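Side-chain contacts in ABC transporter ATP-binding protein (Sulfolobus tokodaii, PDB 2PJZ), which probably binds and hydrolyses ATP as the nucleotide-binding subunit of an ABC transporter, perhaps one for cobalt: residues K32-G37 and D186-Y191; V150-P155 and R169-Y174; T45-I50 and I179-E184. All coordinates share one frame; numbering follows the deposited sequence. Where two conformers were deposited one is given.

Contact 1 of 3, residues K32-G37 and D186-Y191; sequences KVIILG and DMLNLY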
loop_
_atom_site.group_PDB
_atom_site.type_symbol
_atom_site.label_atom_id
_atom_site.label_comp_id
_atom_site.label_asym_id
_atom_site.label_seq_id
_atom_site.Cartn_x
_atom_site.Cartn_y
_atom_site.Cartn_z
ATOM N N LYS A 32 7.750 3.599 -6.534
ATOM C CA LYS A 32 6.600 3.237 -5.669
ATOM C C LYS A 32 5.404 4.078 -6.025
ATOM O O LYS A 32 5.542 5.266 -6.274
ATOM C CB LYS A 32 6.930 3.501 -4.203
ATOM C CG LYS A 32 7.875 2.486 -3.588
ATOM C CD LYS A 32 8.271 2.924 -2.158
ATOM C CE LYS A 32 9.767 3.259 -2.045
ATOM N NZ LYS A 32 10.226 4.684 -2.435
ATOM N N VAL A 33 4.221 3.479 -6.092
ATOM C CA VAL A 33 3.024 4.300 -6.259
ATOM C C VAL A 33 2.143 4.054 -5.029
ATOM O O VAL A 33 2.267 3.008 -4.355
ATOM C CB VAL A 33 2.271 4.033 -7.579
ATOM C CG1 VAL A 33 3.206 4.272 -8.794
ATOM C CG2 VAL A 33 1.643 2.596 -7.607
ATOM N N ILE A 34 1.277 5.007 -4.736
ATOM C CA ILE A 34 0.393 4.881 -3.592
ATOM C C ILE A 34 -1.027 4.664 -4.081
ATOM O O ILE A 34 -1.484 5.331 -5.007
ATOM C CB ILE A 34 0.459 6.154 -2.689
ATOM C CG1 ILE A 34 1.874 6.331 -2.145
ATOM C CG2 ILE A 34 -0.577 6.069 -1.524
ATOM C CD1 ILE A 34 2.132 7.737 -1.588
ATOM N N ILE A 35 -1.727 3.700 -3.494
ATOM C CA ILE A 35 -3.103 3.499 -3.882
ATOM C C ILE A 35 -3.891 3.970 -2.674
ATOM O O ILE A 35 -3.657 3.478 -1.562
ATOM C CB ILE A 35 -3.409 2.004 -4.171
ATOM C CG1 ILE A 35 -2.661 1.551 -5.440
ATOM C CG2 ILE A 35 -4.936 1.787 -4.319
ATOM C CD1 ILE A 35 -2.934 0.051 -5.798
ATOM N N LEU A 36 -4.779 4.947 -2.912
ATOM C CA LEU A 36 -5.568 5.567 -1.841
ATOM C C LEU A 36 -6.971 5.079 -1.959
ATOM O O LEU A 36 -7.540 5.076 -3.033
ATOM C CB LEU A 36 -5.603 7.109 -1.982
ATOM C CG LEU A 36 -4.306 7.863 -1.857
ATOM C CD1 LEU A 36 -4.527 9.349 -2.241
ATOM C CD2 LEU A 36 -3.755 7.700 -0.412
ATOM N N GLY A 37 -7.549 4.622 -0.868
ATOM C CA GLY A 37 -8.934 4.182 -0.992
ATOM C C GLY A 37 -9.499 4.120 0.401
ATOM O O GLY A 37 -8.754 3.857 1.336
ATOM N N ASP A 186 -3.150 11.959 6.113
ATOM C CA ASP A 186 -2.201 12.778 6.878
ATOM C C ASP A 186 -0.732 12.415 6.616
ATOM O O ASP A 186 0.185 13.108 7.068
ATOM C CB ASP A 186 -2.553 12.752 8.386
ATOM C CG ASP A 186 -2.381 11.361 9.038
ATOM O OD1 ASP A 186 -2.004 10.382 8.351
ATOM O OD2 ASP A 186 -2.616 11.247 10.273
ATOM N N MET A 187 -0.510 11.329 5.875
ATOM C CA MET A 187 0.838 10.900 5.589
ATOM C C MET A 187 1.362 11.329 4.218
ATOM O O MET A 187 2.565 11.228 3.951
ATOM C CB MET A 187 0.955 9.383 5.743
ATOM C CG MET A 187 2.281 9.047 6.370
ATOM S SD MET A 187 2.084 9.432 8.101
ATOM C CE MET A 187 3.547 10.427 8.448
ATOM N N LEU A 188 0.473 11.833 3.369
ATOM C CA LEU A 188 0.831 12.150 1.986
ATOM C C LEU A 188 1.882 13.249 1.835
ATOM O O LEU A 188 2.585 13.284 0.824
ATOM C CB LEU A 188 -0.410 12.490 1.169
ATOM C CG LEU A 188 -1.408 11.350 0.927
ATOM C CD1 LEU A 188 -2.643 11.889 0.216
ATOM C CD2 LEU A 188 -0.772 10.192 0.125
ATOM N N ASN A 189 1.987 14.135 2.843
ATOM C CA ASN A 189 2.909 15.269 2.797
ATOM C C ASN A 189 4.357 14.814 2.802
ATOM O O ASN A 189 5.260 15.592 2.508
ATOM C CB ASN A 189 2.673 16.185 3.995
ATOM C CG ASN A 189 3.032 15.514 5.293
ATOM O OD1 ASN A 189 2.179 14.904 5.948
ATOM N ND2 ASN A 189 4.311 15.557 5.646
ATOM N N LEU A 190 4.584 13.566 3.183
ATOM C CA LEU A 190 5.934 12.997 3.134
ATOM C C LEU A 190 6.195 12.282 1.806
ATOM O O LEU A 190 7.295 11.790 1.574
ATOM C CB LEU A 190 6.145 12.019 4.295
ATOM C CG LEU A 190 6.397 12.614 5.688
ATOM C CD1 LEU A 190 6.557 11.476 6.675
ATOM C CD2 LEU A 190 7.639 13.512 5.689
ATOM N N TYR A 191 5.188 12.242 0.934
ATOM C CA TYR A 191 5.289 11.471 -0.303
ATOM C C TYR A 191 4.980 12.271 -1.551
ATOM O O TYR A 191 4.484 11.719 -2.522
ATOM C CB TYR A 191 4.425 10.203 -0.211
ATOM C CG TYR A 191 4.991 9.227 0.770
ATOM C CD1 TYR A 191 5.892 8.238 0.365
ATOM C CD2 TYR A 191 4.682 9.324 2.133
ATOM C CE1 TYR A 191 6.446 7.354 1.290
ATOM C CE2 TYR A 191 5.232 8.451 3.053
ATOM C CZ TYR A 191 6.104 7.464 2.626
ATOM O OH TYR A 191 6.638 6.605 3.555
#
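Strand 32-36, which leads into the probable Walker A loop of this ABC ATPase domain, turns Ile-34 and Leu-36 onto Leu-188 and Tyr-191 of the turn 186-191. The strand lies inside the central mixed sheet, and the intervening Ile-35 packs on Ile-179 of the neighbouring strand 177-182. Gly-37, the next residue, fits the start of the P-loop pattern, and its carbonyl takes a hydrogen bond from Lys-43.

Ile-34 meets Tyr-191 through its terminal methyl alone. CD1 of Ile-34 lies 3.6 Å from Tyr-191 CB and 4.0 Å from Tyr-191 CG, the two side chains crossing at about a right angle, so the methyl sits at the root of the ring. A chi1 of -69° sets CG of Tyr-191 anti to the carbonyl carbon, beside the backbone N, and so fixes where the ring goes. It extends toward helix 161-173, where OH of Tyr-191 is hydrogen-bonded to OG of Ser-168, and it also packs edge-to-face with the ring of Tyr-194.

Leu-36 and Leu-188 instead come tip to tip. CD1 of Leu-36 lies 4.0 Å from CD1 of Leu-188, and CD2 of Leu-36 lies 3.9 Å from CD2 of Leu-188. Although the CB of Leu-188 does not point straight at the strand, chi2 175° sends CD1 straight on and CD2 branches off beside it, and both methyls reach the strand side chains. Leu-213 and Leu-214 of helix 210-214 add to this apolar cluster, on Leu-36 and Leu-188 respectively.

Within 186-191, Tyr-191 N donates to Leu-188 O at 2.8 Å, linking the two residues that touch the strand. Between the two contacts, CD2 of Leu-188 also reaches CD1 of Ile-34, at 4.2 Å.

Contact 2 of 3, residues V150-P155 and R169-Y174; sequences VGLDEP and RYIKEY
A beta-alpha-beta unit of the P-loop NTPase fold, made of strand 149-153, helix 161-173 and strand 177-182, is packed together here by Ile-171, which the helix turns toward Leu-152 and Pro-155. All three residues are buried, and the contact is wholly apolar.

The conformation of Ile-171 divides the work between its branches. CG1 stands anti to the carbonyl carbon (chi1 -71°) and the chain continues nearly straight to CD1 (chi2 170°), so the side chain reaches well out from the helix. Its outermost methyl, CD1, falls beside the proline ring, 3.8 Å from Pro-155 CB and 3.9 Å from Pro-155 CG, the two side chains crossing at about a right angle. Nearer the helix, Leu-152 CD1 rests against both CG1 and CG2 of Ile-171, at 4.1 and 4.2 Å.

Leu-152 adopts a similar extended shape: its CG also lies beside the backbone N, opposite the carbonyl carbon, and chi2 of 173° carries CD1 onward. The two side chains slide past each other in opposite directions. The tip methyl of Leu-152 thus lies against the inner part of Ile-171, while Ile-171 CD1 runs on to Pro-155.

Around this core, Thr-139 and Leu-143 of helix 131-144 and Leu-180 of strand 177-182 also touch Ile-171, while Pro-155 rests on Thr-139 and Leu-180. The next residue back, Glu-154, turns the other way: its OE1 is hydrogen-bonded to OG1 of Thr-182 and its OE2 to the backbone N of His-183.

The helix closes just beyond the contact, where Tyr-174 N donates to Tyr-170 O at 2.9 Å.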
loop_
_atom_site.group_PDB
_atom_site.type_symbol
_atom_site.label_atom_id
_atom_site.label_comp_id
_atom_site.label_asym_id
_atom_site.label_seq_id
_atom_site.Cartn_x
_atom_site.Cartn_y
_atom_site.Cartn_z
ATOM N N VAL A 150 8.244 -4.001 -3.654
ATOM C CA VAL A 150 7.607 -4.181 -2.329
ATOM C C VAL A 150 6.063 -3.886 -2.398
ATOM O O VAL A 150 5.608 -2.994 -3.125
ATOM C CB VAL A 150 8.409 -3.308 -1.276
ATOM C CG1 VAL A 150 8.155 -1.792 -1.538
ATOM C CG2 VAL A 150 8.137 -3.719 0.166
ATOM N N GLY A 151 5.267 -4.637 -1.640
ATOM C CA GLY A 151 3.841 -4.356 -1.491
ATOM C C GLY A 151 3.637 -4.016 -0.033
ATOM O O GLY A 151 3.782 -4.868 0.842
ATOM N N LEU A 152 3.321 -2.762 0.241
ATOM C CA LEU A 152 3.195 -2.348 1.624
ATOM C C LEU A 152 1.753 -1.995 1.968
ATOM O O LEU A 152 1.151 -1.136 1.341
ATOM C CB LEU A 152 4.145 -1.199 1.936
ATOM C CG LEU A 152 5.621 -1.509 1.795
ATOM C CD1 LEU A 152 6.444 -0.228 1.978
ATOM C CD2 LEU A 152 6.045 -2.588 2.816
ATOM N N ASP A 153 1.202 -2.704 2.945
ATOM C CA ASP A 153 -0.159 -2.416 3.424
ATOM C C ASP A 153 -0.122 -1.479 4.657
ATOM O O ASP A 153 0.513 -1.786 5.674
ATOM C CB ASP A 153 -0.858 -3.717 3.780
ATOM C CG ASP A 153 -2.327 -3.517 4.145
ATOM O OD1 ASP A 153 -2.979 -2.610 3.590
ATOM O OD2 ASP A 153 -2.799 -4.263 5.005
ATOM N N GLU A 154 -0.818 -0.356 4.563
ATOM C CA GLU A 154 -1.062 0.543 5.723
ATOM C C GLU A 154 0.106 0.638 6.692
ATOM O O GLU A 154 -0.057 0.313 7.889
ATOM C CB GLU A 154 -2.308 0.084 6.503
ATOM C CG GLU A 154 -3.581 0.217 5.716
ATOM C CD GLU A 154 -4.093 1.654 5.644
ATOM O OE1 GLU A 154 -3.374 2.610 6.042
ATOM O OE2 GLU A 154 -5.228 1.800 5.157
ATOM N N PRO A 155 1.287 1.074 6.211
ATOM C CA PRO A 155 2.457 0.981 7.091
ATOM C C PRO A 155 2.438 2.002 8.252
ATOM O O PRO A 155 3.286 1.934 9.122
ATOM C CB PRO A 155 3.637 1.261 6.152
ATOM C CG PRO A 155 3.058 2.078 5.027
ATOM C CD PRO A 155 1.619 1.635 4.877
ATOM N N ARG A 169 11.248 7.232 6.281
ATOM C CA ARG A 169 12.620 7.387 5.804
ATOM C C ARG A 169 13.113 6.056 5.222
ATOM O O ARG A 169 13.715 6.028 4.152
ATOM C CB ARG A 169 13.549 7.975 6.909
ATOM C CG ARG A 169 13.255 9.513 7.134
ATOM C CD ARG A 169 13.807 10.253 8.440
ATOM N NE ARG A 169 13.188 11.607 8.522
ATOM C CZ ARG A 169 12.540 12.132 9.581
ATOM N NH1 ARG A 169 12.469 11.467 10.735
ATOM N NH2 ARG A 169 11.982 13.350 9.500
ATOM N N TYR A 170 12.797 4.944 5.884
ATOM C CA TYR A 170 13.223 3.625 5.365
ATOM C C TYR A 170 12.430 3.175 4.132
ATOM O O TYR A 170 12.976 2.541 3.226
ATOM C CB TYR A 170 13.134 2.578 6.467
ATOM C CG TYR A 170 14.241 2.701 7.482
ATOM C CD1 TYR A 170 15.573 2.555 7.102
ATOM C CD2 TYR A 170 13.954 2.936 8.825
ATOM C CE1 TYR A 170 16.596 2.661 8.031
ATOM C CE2 TYR A 170 14.974 3.047 9.767
ATOM C CZ TYR A 170 16.282 2.912 9.362
ATOM O OH TYR A 170 17.280 3.012 10.307
ATOM N N ILE A 171 11.135 3.472 4.141
ATOM C CA ILE A 171 10.246 3.187 3.007
ATOM C C ILE A 171 10.780 3.906 1.774
ATOM O O ILE A 171 10.795 3.356 0.677
ATOM C CB ILE A 171 8.759 3.588 3.350
ATOM C CG1 ILE A 171 8.190 2.598 4.371
ATOM C CG2 ILE A 171 7.872 3.685 2.079
ATOM C CD1 ILE A 171 6.839 2.974 4.984
ATOM N N LYS A 172 11.249 5.136 1.952
ATOM C CA LYS A 172 11.728 5.918 0.821
ATOM C C LYS A 172 13.100 5.461 0.330
ATOM O O LYS A 172 13.388 5.529 -0.876
ATOM C CB LYS A 172 11.633 7.419 1.121
ATOM C CG LYS A 172 10.147 7.856 1.353
ATOM C CD LYS A 172 10.019 9.242 2.037
ATOM C CE LYS A 172 10.224 10.397 1.080
ATOM N NZ LYS A 172 9.930 11.685 1.820
ATOM N N GLU A 173 13.915 4.949 1.252
ATOM C CA GLU A 173 15.279 4.516 0.932
ATOM C C GLU A 173 15.352 3.113 0.332
ATOM O O GLU A 173 16.170 2.865 -0.566
ATOM C CB GLU A 173 16.174 4.605 2.166
ATOM C CG GLU A 173 17.557 3.976 1.952
ATOM C CD GLU A 173 18.505 4.230 3.089
ATOM O OE1 GLU A 173 18.015 4.562 4.204
ATOM O OE2 GLU A 173 19.743 4.091 2.862
ATOM N N TYR A 174 14.493 2.211 0.807
ATOM C CA TYR A 174 14.524 0.814 0.380
ATOM C C TYR A 174 13.307 0.410 -0.485
ATOM O O TYR A 174 12.251 1.081 -0.476
ATOM C CB TYR A 174 14.693 -0.093 1.610
ATOM C CG TYR A 174 16.014 0.133 2.310
ATOM C CD1 TYR A 174 17.192 -0.395 1.784
ATOM C CD2 TYR A 174 16.099 0.913 3.470
ATOM C CE1 TYR A 174 18.418 -0.179 2.403
ATOM C CE2 TYR A 174 17.340 1.138 4.109
ATOM C CZ TYR A 174 18.488 0.585 3.562
ATOM O OH TYR A 174 19.726 0.775 4.154
#

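Contact 3 of 3, residues T45-I50 and I179-E184; sequences TLLRAI and ILVTHE
Leu-47 and Ile-50 of helix 43-50 meet Val-181 and Ile-179 of strand 177-182, packing what is probably the Walker A helix of a P-loop NTPase fold against the central sheet. Leu-47 has the widest reach, its two methyls parting to serve both strand residues. CD2 of Leu-47 comes tip to tip with the valine, 3.8 Å from Val-181 CG2 and 3.9 Å from Val-181 CG1, nearly centred on the fork. CD1 of Leu-47 goes to the other neighbour, 4.0 Å from Ile-179 CG2, as these two side chains slide past one another. One helical turn on, the side chains of Ile-50 and Ile-179 cross obliquely, both with CD1 nearly anti to CA, and their end methyls meet: Ile-50 CD1 lies 3.7 Å from Ile-179 CD1.

Outward from this shell, the short segments run nearly antiparallel, at 153°, with their axes 9.9 Å apart at closest approach. That orientation pairs the later helix residue with the earlier strand residue. On the flanking strands, Ile-179 packs on Val-33 and Ile-35 of 32-36, and Leu-47 and Val-181 touch Asp-153 of 149-153. The side chain of Val-181 further meets residues of the P-loop pattern and lies about 6 Å from a bound sulfate, which probably comes from the crystallisation liquor but is consistent with a phosphate-binding pocket close by.

At the last strand residue, Thr-182 OG1 accepts from the backbone two residues on, an ST turn: Glu-184 N donates to Thr-182 OG1 at 3.0 Å, with an N-H...O angle of 159°.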
loop_
_atom_site.group_PDB
_atom_site.type_symbol
_atom_site.label_atom_id
_atom_site.label_comp_id
_atom_site.label_asym_id
_atom_site.label_seq_id
_atom_site.Cartn_x
_atom_site.Cartn_y
_atom_site.Cartn_z
ATOM N N THR A 45 -6.925 -6.472 -0.136
ATOM C CA THR A 45 -7.204 -7.656 -0.942
ATOM C C THR A 45 -6.380 -7.642 -2.236
ATOM O O THR A 45 -5.860 -8.667 -2.651
ATOM C CB THR A 45 -8.714 -7.804 -1.248
ATOM O OG1 THR A 45 -9.400 -7.998 -0.004
ATOM C CG2 THR A 45 -8.960 -9.013 -2.099
ATOM N N LEU A 46 -6.257 -6.483 -2.856
ATOM C CA LEU A 46 -5.424 -6.354 -4.067
ATOM C C LEU A 46 -3.956 -6.690 -3.792
ATOM O O LEU A 46 -3.332 -7.458 -4.528
ATOM C CB LEU A 46 -5.560 -4.936 -4.622
ATOM C CG LEU A 46 -5.604 -4.602 -6.110
ATOM C CD1 LEU A 46 -6.520 -5.529 -6.872
ATOM C CD2 LEU A 46 -6.142 -3.150 -6.218
ATOM N N LEU A 47 -3.419 -6.167 -2.692
ATOM C CA LEU A 47 -2.063 -6.501 -2.299
ATOM C C LEU A 47 -1.886 -7.972 -1.980
ATOM O O LEU A 47 -0.844 -8.553 -2.293
ATOM C CB LEU A 47 -1.677 -5.662 -1.075
ATOM C CG LEU A 47 -0.331 -4.952 -1.054
ATOM C CD1 LEU A 47 0.144 -4.313 -2.420
ATOM C CD2 LEU A 47 -0.414 -3.873 0.038
ATOM N N ARG A 48 -2.887 -8.583 -1.344
ATOM C CA ARG A 48 -2.804 -10.006 -1.042
ATOM C C ARG A 48 -2.715 -10.824 -2.351
ATOM O O ARG A 48 -1.909 -11.740 -2.455
ATOM C CB ARG A 48 -3.979 -10.444 -0.143
ATOM C CG ARG A 48 -3.806 -10.041 1.344
ATOM C CD ARG A 48 -5.073 -10.283 2.185
ATOM N NE ARG A 48 -5.324 -11.700 2.415
ATOM C CZ ARG A 48 -6.498 -12.229 2.756
ATOM N NH1 ARG A 48 -7.581 -11.473 2.905
ATOM N NH2 ARG A 48 -6.588 -13.535 2.951
ATOM N N ALA A 49 -3.535 -10.486 -3.341
ATOM C CA ALA A 49 -3.479 -11.149 -4.648
ATOM C C ALA A 49 -2.095 -10.992 -5.309
ATOM O O ALA A 49 -1.507 -11.970 -5.796
ATOM C CB ALA A 49 -4.566 -10.632 -5.557
ATOM N N ILE A 50 -1.579 -9.768 -5.334
ATOM C CA ILE A 50 -0.239 -9.516 -5.919
ATOM C C ILE A 50 0.839 -10.336 -5.190
ATOM O O ILE A 50 1.782 -10.843 -5.816
ATOM C CB ILE A 50 0.103 -7.975 -5.862
ATOM C CG1 ILE A 50 -0.871 -7.163 -6.741
ATOM C CG2 ILE A 50 1.569 -7.731 -6.240
ATOM C CD1 ILE A 50 -0.791 -5.609 -6.469
ATOM N N ILE A 179 4.171 -0.869 -4.381
ATOM C CA ILE A 179 2.837 -0.309 -4.191
ATOM C C ILE A 179 2.673 -0.164 -2.703
ATOM O O ILE A 179 2.957 -1.090 -1.945
ATOM C CB ILE A 179 1.729 -1.246 -4.772
ATOM C CG1 ILE A 179 1.776 -1.251 -6.311
ATOM C CG2 ILE A 179 0.295 -0.770 -4.305
ATOM C CD1 ILE A 179 0.953 -2.416 -6.909
ATOM N N LEU A 180 2.220 1.017 -2.276
ATOM C CA LEU A 180 1.937 1.271 -0.879
ATOM C C LEU A 180 0.450 1.562 -0.822
ATOM O O LEU A 180 -0.008 2.430 -1.534
ATOM C CB LEU A 180 2.711 2.511 -0.401
ATOM C CG LEU A 180 2.657 2.869 1.096
ATOM C CD1 LEU A 180 3.857 3.763 1.485
ATOM C CD2 LEU A 180 1.330 3.567 1.479
ATOM N N VAL A 181 -0.305 0.858 0.023
ATOM C CA VAL A 181 -1.724 1.151 0.118
ATOM C C VAL A 181 -2.090 1.775 1.463
ATOM O O VAL A 181 -1.582 1.359 2.492
ATOM C CB VAL A 181 -2.652 -0.084 -0.181
ATOM C CG1 VAL A 181 -2.217 -0.813 -1.468
ATOM C CG2 VAL A 181 -2.705 -1.046 0.973
ATOM N N THR A 182 -2.997 2.757 1.430
ATOM C CA THR A 182 -3.403 3.461 2.655
ATOM C C THR A 182 -4.716 4.191 2.512
ATOM O O THR A 182 -5.088 4.626 1.404
ATOM C CB THR A 182 -2.310 4.467 3.132
ATOM O OG1 THR A 182 -2.670 4.981 4.429
ATOM C CG2 THR A 182 -2.156 5.624 2.120
ATOM N N HIS A 183 -5.423 4.341 3.644
ATOM C CA HIS A 183 -6.628 5.161 3.688
ATOM C C HIS A 183 -6.321 6.521 4.365
ATOM O O HIS A 183 -7.175 7.414 4.404
ATOM C CB HIS A 183 -7.756 4.421 4.439
ATOM C CG HIS A 183 -7.530 4.302 5.914
ATOM N ND1 HIS A 183 -8.020 5.224 6.816
ATOM C CD2 HIS A 183 -6.878 3.370 6.651
ATOM C CE1 HIS A 183 -7.672 4.874 8.041
ATOM N NE2 HIS A 183 -6.976 3.756 7.973
ATOM N N GLU A 184 -5.110 6.639 4.904
ATOM C CA GLU A 184 -4.683 7.788 5.716
ATOM C C GLU A 184 -4.088 8.944 4.913
ATOM O O GLU A 184 -3.066 8.807 4.268
ATOM C CB GLU A 184 -3.670 7.329 6.765
ATOM C CG GLU A 184 -4.155 6.113 7.496
ATOM C CD GLU A 184 -3.360 5.840 8.723
ATOM O OE1 GLU A 184 -2.169 5.505 8.583
ATOM O OE2 GLU A 184 -3.941 5.940 9.826
#

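The three contacts illustrate how one parallel-stranded core is covered on both faces: contact 3 lies on one face of the mixed sheet, contacts 1 and 2 on the other. Their centres lie 11 to 12 Å apart, and strands 149-153, 177-182 and 32-36 are consecutive in that sheet. Along the chain they are nested: contact 2 falls inside the loop closed by contact 3, which itself falls inside that closed by contact 1. Backbone pairs join the strands, as between Leu-152 N and Ile-179 O (2.8 Å). Residues distant in sequence thus converge on a single sheet beside the probable nucleotide site, with Tyr-191 of contact 1 also packing on Ile-171 of contact 2.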